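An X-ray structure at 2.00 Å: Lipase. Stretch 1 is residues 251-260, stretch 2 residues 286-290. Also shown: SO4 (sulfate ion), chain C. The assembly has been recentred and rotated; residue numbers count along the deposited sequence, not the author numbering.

Stretch 1 (251-260) WIKEDPADVQ
Stretch 2 286-290: TYFGI

Two stretches of one lipase chain meet in a small contact that buries 199 Å² in total. With no hydrogen bond across the stretches, the contact rests on packing around the Phe 288 ring, with Ile 252 CD1 over a face and Asp 255 OD1 and Val 259 CG2 at the edge. The closest CA atoms are those of Asp 255 and Phe 288, 6.9 Å apart.

Stretch 1 folds back on itself as two strand segments. Trp 251 begins the stretch in strand conformation, chi1 t, and does not reach stretch 2. Its N donates to Gln 260 O at 2.7 Å, and Gln 260 N donates to Trp 251 O at 2.8 Å. This reciprocal pair places Trp 251 opposite Gln 260.

Ile 252 (phi/psi -77/106, chi1 m, chi2 t) points its CA-to-CB bond toward stretch 2. Its CD1 lies over one face of the Phe 288 ring, 3.7 Å from the centroid and 12° off the ring normal, a CH-pi contact. The same methyl, Ile 252 CD1, packs against Tyr 287 CD2 at 4.0 Å.

The chain turns a corner at Lys 253 (-90/-41, chi1 m). Lys 253 N and Glu 254 N both donate to Asp 258 O, at 3.0 and 3.1 Å. Asp 258 N returns a bond to Glu 254 O at 3.0 Å.

Asp 255 (-76/163, chi1 -84°) also points toward stretch 2. Its OD2 lies 3.4 Å from Phe 288 CA, while its OD1 sits at the ring edge, 3.9 Å from Phe 288 CD1. A sulfate, probably from the crystallisation liquor, lies beside this carboxylate. Asp 255 OD2 is modelled 2.3 Å from sulfate O3. Asp 255 OD2 is also 3.0 Å from sulfate S, too close for a non-bonded contact.

A cis peptide precedes Pro 256 (-89/-10). Asp 258 (-90/73, chi1 t) begins the strand 258-260, which continues later in the chain, and its OD1 accepts from Gln 260 NE2 at 3.0 Å.

Val 259 (-112/117, chi1 t) points toward stretch 2. Its CG2 meets the edge of the Phe 288 ring, 4.3 Å from CE1 of that ring. Gln 260 (-103/134, chi1 m) is out of reach.

Stretch 2 forms a type I' turn from Tyr 287 (-131/120, chi1 m, chi2 77°) to Ile 290. Phe 288 (58/37) and Gly 289 (74/-2) occupy its central positions. Ile 290 N donates to Tyr 287 O at 2.8 Å, and Tyr 287 N to Ile 290 O at 3.0 Å. Phe 288, chi1 m and chi2 -70°, leaves its backbone sideways, but its ring end comes nearer stretch 1. Phe 288 N donates to sulfate O4 at 3.0 Å, and Gly 289 N to sulfate O1 at 2.8 Å.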

# COMPACT_ATOMS: atom_id res chain seq x y z
N TRP A 251 2.48 1.51 -12.76
CA TRP A 251 2.45 0.10 -13.17
C TRP A 251 3.82 -0.32 -13.71
O TRP A 251 4.25 0.20 -14.73
CB TRP A 251 1.40 -0.12 -14.24
CG TRP A 251 1.24 -1.53 -14.68
CD1 TRP A 251 1.45 -2.65 -13.94
CD2 TRP A 251 0.79 -1.97 -15.96
NE1 TRP A 251 1.07 -3.76 -14.65
CE2 TRP A 251 0.67 -3.37 -15.90
CE3 TRP A 251 0.46 -1.32 -17.13
CZ2 TRP A 251 0.29 -4.13 -16.99
CZ3 TRP A 251 0.00 -2.07 -18.20
CH2 TRP A 251 -0.07 -3.46 -18.12
N ILE A 252 4.50 -1.20 -12.98
CA ILE A 252 5.78 -1.75 -13.38
C ILE A 252 5.53 -2.81 -14.43
O ILE A 252 4.97 -3.86 -14.16
CB ILE A 252 6.50 -2.45 -12.23
CG1 ILE A 252 6.74 -1.53 -11.05
CG2 ILE A 252 7.83 -2.98 -12.71
CD1 ILE A 252 7.20 -2.26 -9.79
N LYS A 253 5.84 -2.47 -15.68
CA LYS A 253 5.67 -3.40 -16.78
C LYS A 253 6.94 -4.22 -16.96
O LYS A 253 6.89 -5.44 -17.08
CB LYS A 253 5.27 -2.65 -18.04
CG LYS A 253 3.90 -2.00 -17.93
CD LYS A 253 3.48 -1.36 -19.25
CE LYS A 253 3.15 -2.37 -20.35
NZ LYS A 253 2.91 -1.72 -21.68
N GLU A 254 8.09 -3.58 -16.84
CA GLU A 254 9.36 -4.30 -16.88
C GLU A 254 10.42 -3.36 -16.38
O GLU A 254 10.57 -2.25 -16.88
CB GLU A 254 9.68 -4.71 -18.34
CG GLU A 254 11.02 -5.43 -18.48
CD GLU A 254 10.99 -6.88 -18.01
OE1 GLU A 254 9.89 -7.41 -17.70
OE2 GLU A 254 12.06 -7.52 -18.03
N ASP A 255 11.15 -3.77 -15.36
CA ASP A 255 12.26 -2.92 -14.93
C ASP A 255 13.46 -3.03 -15.87
O ASP A 255 13.59 -4.02 -16.57
CB ASP A 255 12.68 -3.30 -13.51
CG ASP A 255 11.82 -2.62 -12.43
OD1 ASP A 255 11.55 -1.38 -12.53
OD2 ASP A 255 11.49 -3.33 -11.45
N PRO A 256 14.38 -2.08 -15.80
CA PRO A 256 14.34 -1.00 -14.79
C PRO A 256 13.57 0.26 -15.19
O PRO A 256 13.48 1.17 -14.37
CB PRO A 256 15.82 -0.63 -14.61
CG PRO A 256 16.44 -1.00 -15.93
CD PRO A 256 15.61 -2.06 -16.60
N ALA A 257 13.17 0.42 -16.46
CA ALA A 257 12.70 1.73 -16.90
C ALA A 257 11.25 1.76 -17.37
O ALA A 257 10.68 2.85 -17.55
CB ALA A 257 13.61 2.28 -17.98
N ASP A 258 10.66 0.60 -17.67
CA ASP A 258 9.30 0.61 -18.22
C ASP A 258 8.30 0.57 -17.07
O ASP A 258 7.68 -0.46 -16.83
CB ASP A 258 9.07 -0.50 -19.25
CG ASP A 258 7.74 -0.38 -19.94
OD1 ASP A 258 7.11 0.67 -19.76
OD2 ASP A 258 7.31 -1.31 -20.67
N VAL A 259 8.18 1.69 -16.35
CA VAL A 259 7.13 1.90 -15.34
C VAL A 259 6.17 2.98 -15.82
O VAL A 259 6.59 4.09 -16.10
CB VAL A 259 7.75 2.36 -14.02
CG1 VAL A 259 6.66 2.45 -12.94
CG2 VAL A 259 8.85 1.40 -13.56
N GLN A 260 4.90 2.63 -16.03
CA GLN A 260 3.95 3.57 -16.62
C GLN A 260 3.04 4.17 -15.53
O GLN A 260 2.46 3.43 -14.72
CB GLN A 260 3.09 2.87 -17.67
CG GLN A 260 3.87 2.44 -18.90
CD GLN A 260 4.63 3.60 -19.56
OE1 GLN A 260 4.06 4.67 -19.79
NE2 GLN A 260 5.92 3.43 -19.79
N THR A 286 7.33 -9.41 -5.48
CA THR A 286 8.54 -8.67 -5.84
C THR A 286 8.15 -7.34 -6.48
O THR A 286 7.29 -7.30 -7.37
CB THR A 286 9.40 -9.48 -6.85
OG1 THR A 286 9.49 -10.84 -6.40
CG2 THR A 286 10.83 -8.91 -6.91
N TYR A 287 8.67 -6.25 -5.94
CA TYR A 287 8.44 -4.91 -6.45
C TYR A 287 9.81 -4.26 -6.55
O TYR A 287 10.51 -4.10 -5.54
CB TYR A 287 7.52 -4.10 -5.50
CG TYR A 287 6.04 -4.32 -5.82
CD1 TYR A 287 5.39 -5.48 -5.43
CD2 TYR A 287 5.28 -3.35 -6.46
CE1 TYR A 287 4.06 -5.70 -5.75
CE2 TYR A 287 3.94 -3.56 -6.79
CZ TYR A 287 3.33 -4.72 -6.42
OH TYR A 287 2.05 -5.00 -6.86
N PHE A 288 10.17 -3.87 -7.77
CA PHE A 288 11.44 -3.22 -8.09
C PHE A 288 12.63 -4.07 -7.68
O PHE A 288 13.56 -3.57 -7.07
CB PHE A 288 11.55 -1.85 -7.40
CG PHE A 288 10.44 -0.90 -7.75
CD1 PHE A 288 10.36 -0.33 -9.02
CD2 PHE A 288 9.51 -0.51 -6.79
CE1 PHE A 288 9.39 0.60 -9.33
CE2 PHE A 288 8.53 0.42 -7.10
CZ PHE A 288 8.48 1.00 -8.37
N GLY A 289 12.50 -5.38 -7.85
CA GLY A 289 13.48 -6.35 -7.36
C GLY A 289 13.48 -6.59 -5.86
O GLY A 289 14.31 -7.32 -5.37
N ILE A 290 12.65 -5.88 -5.10
CA ILE A 290 12.59 -6.06 -3.63
C ILE A 290 11.55 -7.12 -3.25
O ILE A 290 10.39 -7.04 -3.64
CB ILE A 290 12.18 -4.75 -2.92
CG1 ILE A 290 13.20 -3.66 -3.22
CG2 ILE A 290 12.07 -4.94 -1.40
CD1 ILE A 290 12.63 -2.25 -3.01
S SO4 C . 10.67 -6.15 -10.78
O1 SO4 C . 10.91 -6.93 -9.57
O2 SO4 C . 10.15 -7.07 -11.81
O3 SO4 C . 11.92 -5.54 -11.23
O4 SO4 C . 9.68 -5.09 -10.46